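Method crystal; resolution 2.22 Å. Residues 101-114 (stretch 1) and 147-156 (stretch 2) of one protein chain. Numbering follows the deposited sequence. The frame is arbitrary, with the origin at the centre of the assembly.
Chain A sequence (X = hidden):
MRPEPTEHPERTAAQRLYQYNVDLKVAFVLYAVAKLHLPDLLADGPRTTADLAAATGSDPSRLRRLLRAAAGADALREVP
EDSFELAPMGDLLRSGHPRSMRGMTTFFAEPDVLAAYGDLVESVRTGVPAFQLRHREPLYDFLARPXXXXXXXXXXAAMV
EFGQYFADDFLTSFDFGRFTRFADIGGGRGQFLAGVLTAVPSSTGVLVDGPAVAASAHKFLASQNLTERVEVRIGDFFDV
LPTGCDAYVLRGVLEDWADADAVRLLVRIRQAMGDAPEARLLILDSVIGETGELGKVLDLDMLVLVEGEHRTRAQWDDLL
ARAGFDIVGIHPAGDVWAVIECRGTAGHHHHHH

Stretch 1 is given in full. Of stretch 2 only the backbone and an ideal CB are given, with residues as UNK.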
# COMPACT_ATOMS: atom_id res chain seq x y z
N MET A 101 7.60 7.28 -14.01
CA MET A 101 7.09 6.12 -13.29
C MET A 101 5.62 6.35 -12.93
O MET A 101 5.11 5.80 -11.96
CB MET A 101 7.92 5.86 -12.03
CG MET A 101 9.33 5.35 -12.35
SD MET A 101 10.41 5.11 -10.93
CE MET A 101 9.69 3.64 -10.20
N ARG A 102 4.95 7.17 -13.73
CA ARG A 102 3.55 7.51 -13.50
C ARG A 102 2.66 6.31 -13.78
O ARG A 102 1.62 6.14 -13.14
CB ARG A 102 3.13 8.69 -14.38
CG ARG A 102 1.73 9.22 -14.10
CD ARG A 102 1.31 10.30 -15.08
NE ARG A 102 -0.02 10.82 -14.76
CZ ARG A 102 -1.16 10.20 -15.08
NH1 ARG A 102 -1.13 9.04 -15.73
NH2 ARG A 102 -2.32 10.74 -14.74
N GLY A 103 3.09 5.49 -14.73
CA GLY A 103 2.31 4.33 -15.15
C GLY A 103 2.05 3.34 -14.03
O GLY A 103 0.90 2.99 -13.76
N MET A 104 3.11 2.90 -13.37
CA MET A 104 2.97 1.91 -12.30
C MET A 104 2.27 2.49 -11.07
O MET A 104 1.63 1.78 -10.31
CB MET A 104 4.33 1.34 -11.91
CG MET A 104 5.17 2.28 -11.06
SD MET A 104 6.62 1.47 -10.35
CE MET A 104 7.53 1.05 -11.84
N THR A 105 2.39 3.81 -10.89
CA THR A 105 1.86 4.46 -9.70
C THR A 105 0.34 4.68 -9.83
O THR A 105 -0.37 4.71 -8.83
CB THR A 105 2.59 5.79 -9.43
OG1 THR A 105 4.00 5.53 -9.35
CG2 THR A 105 2.14 6.42 -8.13
N THR A 106 -0.15 4.81 -11.06
CA THR A 106 -1.58 5.00 -11.29
C THR A 106 -2.35 3.71 -11.58
O THR A 106 -3.47 3.54 -11.11
CB THR A 106 -1.84 5.99 -12.45
OG1 THR A 106 -1.14 5.55 -13.62
CG2 THR A 106 -1.38 7.39 -12.08
N PHE A 107 -1.75 2.81 -12.36
CA PHE A 107 -2.48 1.62 -12.82
C PHE A 107 -2.97 0.73 -11.69
O PHE A 107 -4.14 0.34 -11.66
CB PHE A 107 -1.63 0.78 -13.77
CG PHE A 107 -2.28 -0.53 -14.16
CD1 PHE A 107 -3.32 -0.55 -15.07
CD2 PHE A 107 -1.87 -1.72 -13.58
CE1 PHE A 107 -3.93 -1.75 -15.42
CE2 PHE A 107 -2.49 -2.92 -13.92
CZ PHE A 107 -3.51 -2.93 -14.84
N PHE A 108 -2.08 0.42 -10.75
CA PHE A 108 -2.39 -0.53 -9.69
C PHE A 108 -3.29 0.06 -8.61
O PHE A 108 -3.61 -0.61 -7.63
CB PHE A 108 -1.09 -1.07 -9.07
CG PHE A 108 -0.27 -1.88 -10.02
CD1 PHE A 108 -0.56 -3.23 -10.21
CD2 PHE A 108 0.75 -1.30 -10.75
CE1 PHE A 108 0.18 -3.98 -11.11
CE2 PHE A 108 1.48 -2.05 -11.65
CZ PHE A 108 1.20 -3.39 -11.82
N ALA A 109 -3.70 1.31 -8.79
CA ALA A 109 -4.58 1.96 -7.83
C ALA A 109 -5.87 2.39 -8.50
O ALA A 109 -6.71 3.03 -7.89
CB ALA A 109 -3.89 3.15 -7.19
N GLU A 110 -6.02 2.05 -9.78
CA GLU A 110 -7.27 2.29 -10.47
C GLU A 110 -8.35 1.43 -9.83
O GLU A 110 -8.08 0.30 -9.41
CB GLU A 110 -7.14 1.98 -11.97
CG GLU A 110 -6.22 2.93 -12.74
CD GLU A 110 -6.82 4.31 -12.94
OE1 GLU A 110 -7.98 4.53 -12.52
OE2 GLU A 110 -6.14 5.18 -13.51
N PRO A 111 -9.58 1.97 -9.73
CA PRO A 111 -10.70 1.28 -9.07
C PRO A 111 -10.94 -0.13 -9.59
O PRO A 111 -11.09 -1.05 -8.78
CB PRO A 111 -11.90 2.19 -9.38
CG PRO A 111 -11.46 3.07 -10.51
CD PRO A 111 -9.99 3.27 -10.29
N ASP A 112 -10.96 -0.31 -10.91
CA ASP A 112 -11.18 -1.62 -11.50
C ASP A 112 -10.04 -2.59 -11.17
O ASP A 112 -10.26 -3.79 -11.02
CB ASP A 112 -11.35 -1.51 -13.01
CG ASP A 112 -12.56 -0.69 -13.40
OD1 ASP A 112 -13.55 -0.68 -12.63
OD2 ASP A 112 -12.53 -0.06 -14.48
N VAL A 113 -8.83 -2.06 -11.06
CA VAL A 113 -7.65 -2.87 -10.74
C VAL A 113 -7.55 -3.11 -9.24
O VAL A 113 -7.26 -4.22 -8.80
CB VAL A 113 -6.35 -2.19 -11.24
CG1 VAL A 113 -5.14 -3.04 -10.90
CG2 VAL A 113 -6.43 -1.92 -12.74
N LEU A 114 -7.80 -2.07 -8.47
CA LEU A 114 -7.77 -2.17 -7.01
C LEU A 114 -8.81 -3.16 -6.51
O LEU A 114 -8.57 -3.91 -5.57
CB LEU A 114 -8.00 -0.79 -6.39
CG LEU A 114 -7.47 -0.54 -4.99
CD1 LEU A 114 -5.95 -0.55 -4.97
CD2 LEU A 114 -8.01 0.79 -4.49
N UNK A 147 -13.29 2.45 -24.09
CA UNK A 147 -13.73 3.09 -22.84
C UNK A 147 -12.71 2.91 -21.71
O UNK A 147 -12.86 3.51 -20.64
CB UNK A 147 -15.08 2.52 -22.41
N UNK A 148 -11.69 2.10 -21.95
CA UNK A 148 -10.66 1.86 -20.94
C UNK A 148 -9.27 2.22 -21.46
O UNK A 148 -8.27 1.66 -21.01
CB UNK A 148 -10.69 0.40 -20.49
N UNK A 149 -9.22 3.16 -22.40
CA UNK A 149 -7.95 3.60 -22.97
C UNK A 149 -7.03 4.24 -21.92
O UNK A 149 -5.81 4.03 -21.94
CB UNK A 149 -8.21 4.59 -24.11
N UNK A 150 -7.62 5.01 -21.01
CA UNK A 150 -6.86 5.70 -19.97
C UNK A 150 -6.06 4.73 -19.10
O UNK A 150 -4.91 4.99 -18.74
CB UNK A 150 -7.81 6.52 -19.09
N UNK A 151 -6.68 3.60 -18.77
CA UNK A 151 -6.04 2.56 -17.96
C UNK A 151 -5.11 1.72 -18.84
O UNK A 151 -4.05 1.28 -18.40
CB UNK A 151 -7.09 1.67 -17.29
N UNK A 152 -5.50 1.52 -20.10
CA UNK A 152 -4.64 0.82 -21.05
C UNK A 152 -3.28 1.50 -21.21
O UNK A 152 -2.25 0.84 -21.26
CB UNK A 152 -5.33 0.73 -22.41
N UNK A 153 -3.30 2.83 -21.27
CA UNK A 153 -2.07 3.60 -21.48
C UNK A 153 -1.20 3.65 -20.22
O UNK A 153 0.03 3.72 -20.32
CB UNK A 153 -2.41 5.02 -21.93
N UNK A 154 -1.83 3.63 -19.06
CA UNK A 154 -1.08 3.54 -17.81
C UNK A 154 -0.45 2.16 -17.65
O UNK A 154 0.64 2.02 -17.10
CB UNK A 154 -1.99 3.85 -16.62
N UNK A 155 -1.15 1.14 -18.15
CA UNK A 155 -0.66 -0.23 -18.09
C UNK A 155 0.60 -0.39 -18.95
O UNK A 155 1.59 -0.97 -18.51
CB UNK A 155 -1.75 -1.20 -18.55
N UNK A 156 0.54 0.13 -20.17
CA UNK A 156 1.66 0.02 -21.10
C UNK A 156 2.89 0.77 -20.57
O UNK A 156 4.02 0.30 -20.70
CB UNK A 156 1.26 0.56 -22.47

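Stretch 2 runs as a helix from position 149, and its axis passes helix 102-107 at 7.8 Å with 130° between their N-to-C directions. The CA atoms of Gly103 and position 154 lie only 4.4 Å apart, so the register is fixed there and the other positions can be judged from it.

Position 147, at phi/psi -72/-8, has nothing of stretch 1 within 5.5 Å of its ideal CB. Many side chains would suit, polar ones readily; it is Gln147, which makes no contact with stretch 1.

Position 148 holds the N-cap, phi/psi -123/27, and its CA-to-CB bond points sideways. Only a side chain of some length could approach stretch 1, where Asp112 offers a carboxylate; a polar or basic group would be reasonable. The residue is His148, chi1 m, whose CD2 comes to 4.5 Å from Asp112 OD2, a loose approach oblique to the ring.

Position 149 has its CB far from stretch 1, so a solvent-compatible helix former fits. Lys149 turns to its own helix, with NZ 2.8 Å from OD2 of the residue at 153 in a salt bridge.

At position 150 the CB points sideways with no neighbour within 5.5 Å, and a long polar chain could extend towards Arg102. Glu150 does so: its OE2 receives a weak hydrogen bond from a water that also accepts one from Arg102 NH2.

Position 151 also points sideways, but here the ideal CB lies 4.8 Å from Glu110 CG and 4.9 Å from Phe107 CD1. A medium-sized apolar group, such as Val, Ile or Leu, would suit. Val151, chi1 t, puts CG1 3.5 Å from Phe107 CE1, at the ring edge, while CG2 lies 4.0 Å from Glu110 CD.

Position 152 points away and tolerates much; Arg152 does not touch stretch 1. Position 153 is out of reach and equally permissive; Asp153 is the acidic partner of Lys149.

Position 154 points toward stretch 1, its ideal CB 3.6 Å from Thr106 OG1 and 4.2 Å from Phe107 CB. The absence of a side chain at Gly103 permits this approach: an ideal CB there would lie 3.0 Å from the backbone O of 154, a clash. Arg102 favours an acid, although nearby Glu110 argues for a neutral polar group such as Gln. Glu154, chi1 m and chi2 t, sits as a knob among Arg102, Gly103, Thr106 and Phe107. Its OE2 forms a long salt bridge with Arg102 NH1 at 3.6 Å. Its OE1 lies 2.7 Å from Glu110 OE2, a spacing that suggests a shared proton.

At position 155 the CB points sideways, 3.9 Å from Phe107 CE1, inviting an aromatic or large aliphatic group. Phe155, chi1 t, directs its edge at the Phe107 face: centroids are 5.2 Å apart, planes at 60°, and CD1 reaches 3.6 Å from Phe107 CZ.

Position 156 points away, suiting polar residues; Asp156 leaves stretch 1 untouched.

Stretch 2, residues 147-156: QHKEVRDEFD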
# COMPACT_ATOMS: atom_id res chain seq x y z
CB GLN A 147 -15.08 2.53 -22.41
CG GLN A 147 -15.08 1.03 -22.14
CD GLN A 147 -16.45 0.51 -21.73
OE1 GLN A 147 -16.72 -0.69 -21.79
NE2 GLN A 147 -17.33 1.42 -21.32
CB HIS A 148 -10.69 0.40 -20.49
CG HIS A 148 -12.00 -0.04 -19.94
ND1 HIS A 148 -12.69 -1.13 -20.43
CD2 HIS A 148 -12.76 0.46 -18.94
CE1 HIS A 148 -13.82 -1.28 -19.75
NE2 HIS A 148 -13.88 -0.33 -18.84
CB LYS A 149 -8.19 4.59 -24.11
CG LYS A 149 -6.93 5.27 -24.59
CD LYS A 149 -7.15 6.06 -25.87
CE LYS A 149 -5.88 6.79 -26.25
NZ LYS A 149 -5.41 7.65 -25.13
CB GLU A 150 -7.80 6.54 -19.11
CG GLU A 150 -7.13 7.31 -17.99
CD GLU A 150 -8.07 8.30 -17.33
OE1 GLU A 150 -9.07 8.69 -17.98
OE2 GLU A 150 -7.82 8.69 -16.17
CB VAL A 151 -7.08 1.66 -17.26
CG1 VAL A 151 -6.40 0.56 -16.46
CG2 VAL A 151 -7.96 2.49 -16.35
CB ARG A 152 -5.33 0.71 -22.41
CG ARG A 152 -4.44 0.11 -23.49
CD ARG A 152 -5.19 -0.15 -24.78
NE ARG A 152 -5.44 1.07 -25.55
CZ ARG A 152 -6.65 1.48 -25.94
NH1 ARG A 152 -7.73 0.77 -25.64
NH2 ARG A 152 -6.77 2.60 -26.64
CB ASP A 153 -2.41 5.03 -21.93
CG ASP A 153 -3.03 5.07 -23.31
OD1 ASP A 153 -2.92 4.06 -24.04
OD2 ASP A 153 -3.63 6.11 -23.67
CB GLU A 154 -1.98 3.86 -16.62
CG GLU A 154 -2.39 5.32 -16.56
CD GLU A 154 -3.49 5.57 -15.56
OE1 GLU A 154 -3.95 4.59 -14.94
OE2 GLU A 154 -3.91 6.74 -15.40
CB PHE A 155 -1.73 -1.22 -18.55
CG PHE A 155 -1.24 -2.65 -18.61
CD1 PHE A 155 -1.10 -3.39 -17.44
CD2 PHE A 155 -0.90 -3.23 -19.82
CE1 PHE A 155 -0.64 -4.69 -17.49
CE2 PHE A 155 -0.44 -4.54 -19.87
CZ PHE A 155 -0.31 -5.27 -18.70
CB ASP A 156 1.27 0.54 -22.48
CG ASP A 156 0.18 -0.30 -23.14
OD1 ASP A 156 0.23 -1.55 -23.04
OD2 ASP A 156 -0.72 0.29 -23.77
O HOH W 1 -4.77 10.07 -15.68
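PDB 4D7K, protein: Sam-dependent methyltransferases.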